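Local coordinates for FAD-dependent oxidoreductase (Actinomadura kijaniata, PDB 3M9V), which is a flavin-dependent oxidoreductase of the acyl-CoA dehydrogenase family that takes part in the biosynthesis of the sugar D-kijanose and binds dTDP, at residues S166-L171 against L211-G216. Numbering follows the deposited sequence.
Sequences SGRKTL and LDNWDG
Arg168 meets Leu211, and Leu171 meets Trp214, in a surface contact made by side chains alone between strand 163-172 and the loop that follows strand 208-210; no hydrogen bond crosses it. CD1 of Leu211 lies over one face of the Arg168 guanidinium, 3.5 Å from NH1 and 3.9 Å from CZ, and the two side chains cross at about a right angle. The arginine chain bends at chi2 and chi3 (120° and 82°), which turns one face of its head to this methyl. Asn213 ND2 stands at the guanidinium edge, near its plane and 4.3 Å from NH1, too far for a bond. What ties the two polar groups together is Asp226 on strand 225-234, which runs between strands 163-172 and 208-210 in the sheet: its OD2 forms a salt bridge with Arg168 NH1, its OD1 is hydrogen-bonded to Thr170 OG1, and its backbone N donates a hydrogen bond to Asn213 OD1. This sheet belongs to the beta-rich middle domain of the acyl-CoA dehydrogenase fold. At the other end, Leu171 CD2 touches Trp214 CZ3 at 3.8 Å, approaching the indole obliquely. With CG anti to the backbone N (chi1 173°), the indole reaches back to Leu171, and NE1 donates a hydrogen bond to Met219 O. Gly216 N sits 3.8 Å above one indole face, over its centre, and Tyr367 of the second subunit also packs on Trp214. Leu171 lies about 6 Å from Ser173 and about 7 Å from Phe385, side chain to side chain, two residues that bind FMN in this protein, though no flavin is bound to this chain.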
loop_
_atom_site.group_PDB
_atom_site.type_symbol
_atom_site.label_atom_id
_atom_site.label_comp_id
_atom_site.label_asym_id
_atom_site.label_seq_id
_atom_site.Cartn_x
_atom_site.Cartn_y
_atom_site.Cartn_z
ATOM N N SER A 166 30.109 20.505 29.373
ATOM C CA SER A 166 28.975 21.402 29.173
ATOM C C SER A 166 28.152 21.047 27.940
ATOM O O SER A 166 28.689 20.635 26.909
ATOM C CB SER A 166 29.448 22.853 29.050
ATOM O OG SER A 166 29.895 23.354 30.299
ATOM N N GLY A 167 26.850 21.264 28.026
ATOM C CA GLY A 167 26.001 21.004 26.871
ATOM C C GLY A 167 24.616 20.632 27.364
ATOM O O GLY A 167 24.187 21.002 28.460
ATOM N N ARG A 168 23.907 19.916 26.500
ATOM C CA ARG A 168 22.540 19.525 26.793
ATOM C C ARG A 168 22.179 18.401 25.839
ATOM O O ARG A 168 22.474 18.485 24.645
ATOM C CB ARG A 168 21.583 20.710 26.736
ATOM C CG ARG A 168 20.375 20.442 25.892
ATOM C CD ARG A 168 19.086 20.561 26.657
ATOM N NE ARG A 168 18.608 21.927 26.809
ATOM C CZ ARG A 168 17.331 22.277 26.961
ATOM N NH1 ARG A 168 16.347 21.395 26.920
ATOM N NH2 ARG A 168 17.013 23.546 27.136
ATOM N N LYS A 169 21.603 17.325 26.372
ATOM C CA LYS A 169 21.196 16.234 25.483
ATOM C C LYS A 169 19.676 16.125 25.558
ATOM O O LYS A 169 19.041 16.494 26.546
ATOM C CB LYS A 169 21.822 14.897 25.895
ATOM C CG LYS A 169 23.331 14.835 25.728
ATOM C CD LYS A 169 23.732 14.774 24.248
ATOM C CE LYS A 169 25.199 14.394 24.060
ATOM N NZ LYS A 169 25.586 14.617 22.626
ATOM N N THR A 170 19.084 15.616 24.488
ATOM C CA THR A 170 17.640 15.605 24.399
ATOM C C THR A 170 17.141 14.170 24.290
ATOM O O THR A 170 17.917 13.275 23.960
ATOM C CB THR A 170 17.189 16.478 23.221
ATOM O OG1 THR A 170 15.771 16.641 23.327
ATOM C CG2 THR A 170 17.626 15.892 21.895
ATOM N N LEU A 171 15.869 13.941 24.602
ATOM C CA LEU A 171 15.240 12.646 24.375
ATOM C C LEU A 171 15.932 11.559 25.178
ATOM O O LEU A 171 16.238 10.483 24.656
ATOM C CB LEU A 171 15.116 12.292 22.885
ATOM C CG LEU A 171 14.305 13.265 22.020
ATOM C CD1 LEU A 171 14.214 12.785 20.556
ATOM C CD2 LEU A 171 12.902 13.579 22.543
ATOM N N LEU A 211 15.695 17.765 33.336
ATOM C CA LEU A 211 14.548 18.659 33.171
ATOM C C LEU A 211 13.286 17.804 33.177
ATOM O O LEU A 211 13.355 16.580 33.300
ATOM C CB LEU A 211 14.621 19.467 31.879
ATOM C CG LEU A 211 15.842 20.355 31.618
ATOM C CD1 LEU A 211 15.652 21.122 30.295
ATOM C CD2 LEU A 211 16.064 21.343 32.757
ATOM N N ASP A 212 12.126 18.434 33.052
ATOM C CA ASP A 212 10.891 17.683 33.231
ATOM C C ASP A 212 9.974 18.143 32.113
ATOM O O ASP A 212 8.866 18.603 32.379
ATOM C CB ASP A 212 10.261 18.014 34.579
ATOM C CG ASP A 212 8.915 17.338 34.766
ATOM O OD1 ASP A 212 8.711 16.240 34.224
ATOM O OD2 ASP A 212 8.036 17.870 35.470
ATOM N N ASN A 213 10.482 18.033 30.891
ATOM C CA ASN A 213 9.943 18.679 29.706
ATOM C C ASN A 213 9.483 17.709 28.608
ATOM O O ASN A 213 9.366 18.106 27.458
ATOM C CB ASN A 213 11.000 19.605 29.104
ATOM C CG ASN A 213 12.162 18.839 28.503
ATOM O OD1 ASN A 213 12.679 17.877 29.076
ATOM N ND2 ASN A 213 12.584 19.267 27.324
ATOM N N TRP A 214 9.213 16.449 28.925
ATOM C CA TRP A 214 8.748 15.521 27.899
ATOM C C TRP A 214 7.230 15.550 27.811
ATOM O O TRP A 214 6.527 15.225 28.761
ATOM C CB TRP A 214 9.218 14.086 28.186
ATOM C CG TRP A 214 8.642 13.038 27.274
ATOM C CD1 TRP A 214 7.886 11.966 27.659
ATOM C CD2 TRP A 214 8.728 12.973 25.839
ATOM N NE1 TRP A 214 7.500 11.242 26.563
ATOM C CE2 TRP A 214 8.007 11.820 25.430
ATOM C CE3 TRP A 214 9.332 13.774 24.867
ATOM C CZ2 TRP A 214 7.868 11.438 24.093
ATOM C CZ3 TRP A 214 9.217 13.383 23.526
ATOM C CH2 TRP A 214 8.493 12.227 23.163
ATOM N N ASP A 215 6.732 15.876 26.626
ATOM C CA ASP A 215 5.304 15.970 26.396
ATOM C C ASP A 215 5.021 15.288 25.058
ATOM O O ASP A 215 4.891 15.998 24.060
ATOM C CB ASP A 215 4.891 17.451 26.361
ATOM C CG ASP A 215 3.387 17.621 26.524
ATOM O OD1 ASP A 215 2.697 16.690 27.000
ATOM O OD2 ASP A 215 2.855 18.672 26.118
ATOM N N GLY A 216 4.905 13.957 25.045
ATOM C CA GLY A 216 4.948 13.161 23.811
ATOM C C GLY A 216 3.543 12.998 23.249
ATOM O O GLY A 216 2.571 13.077 23.988
#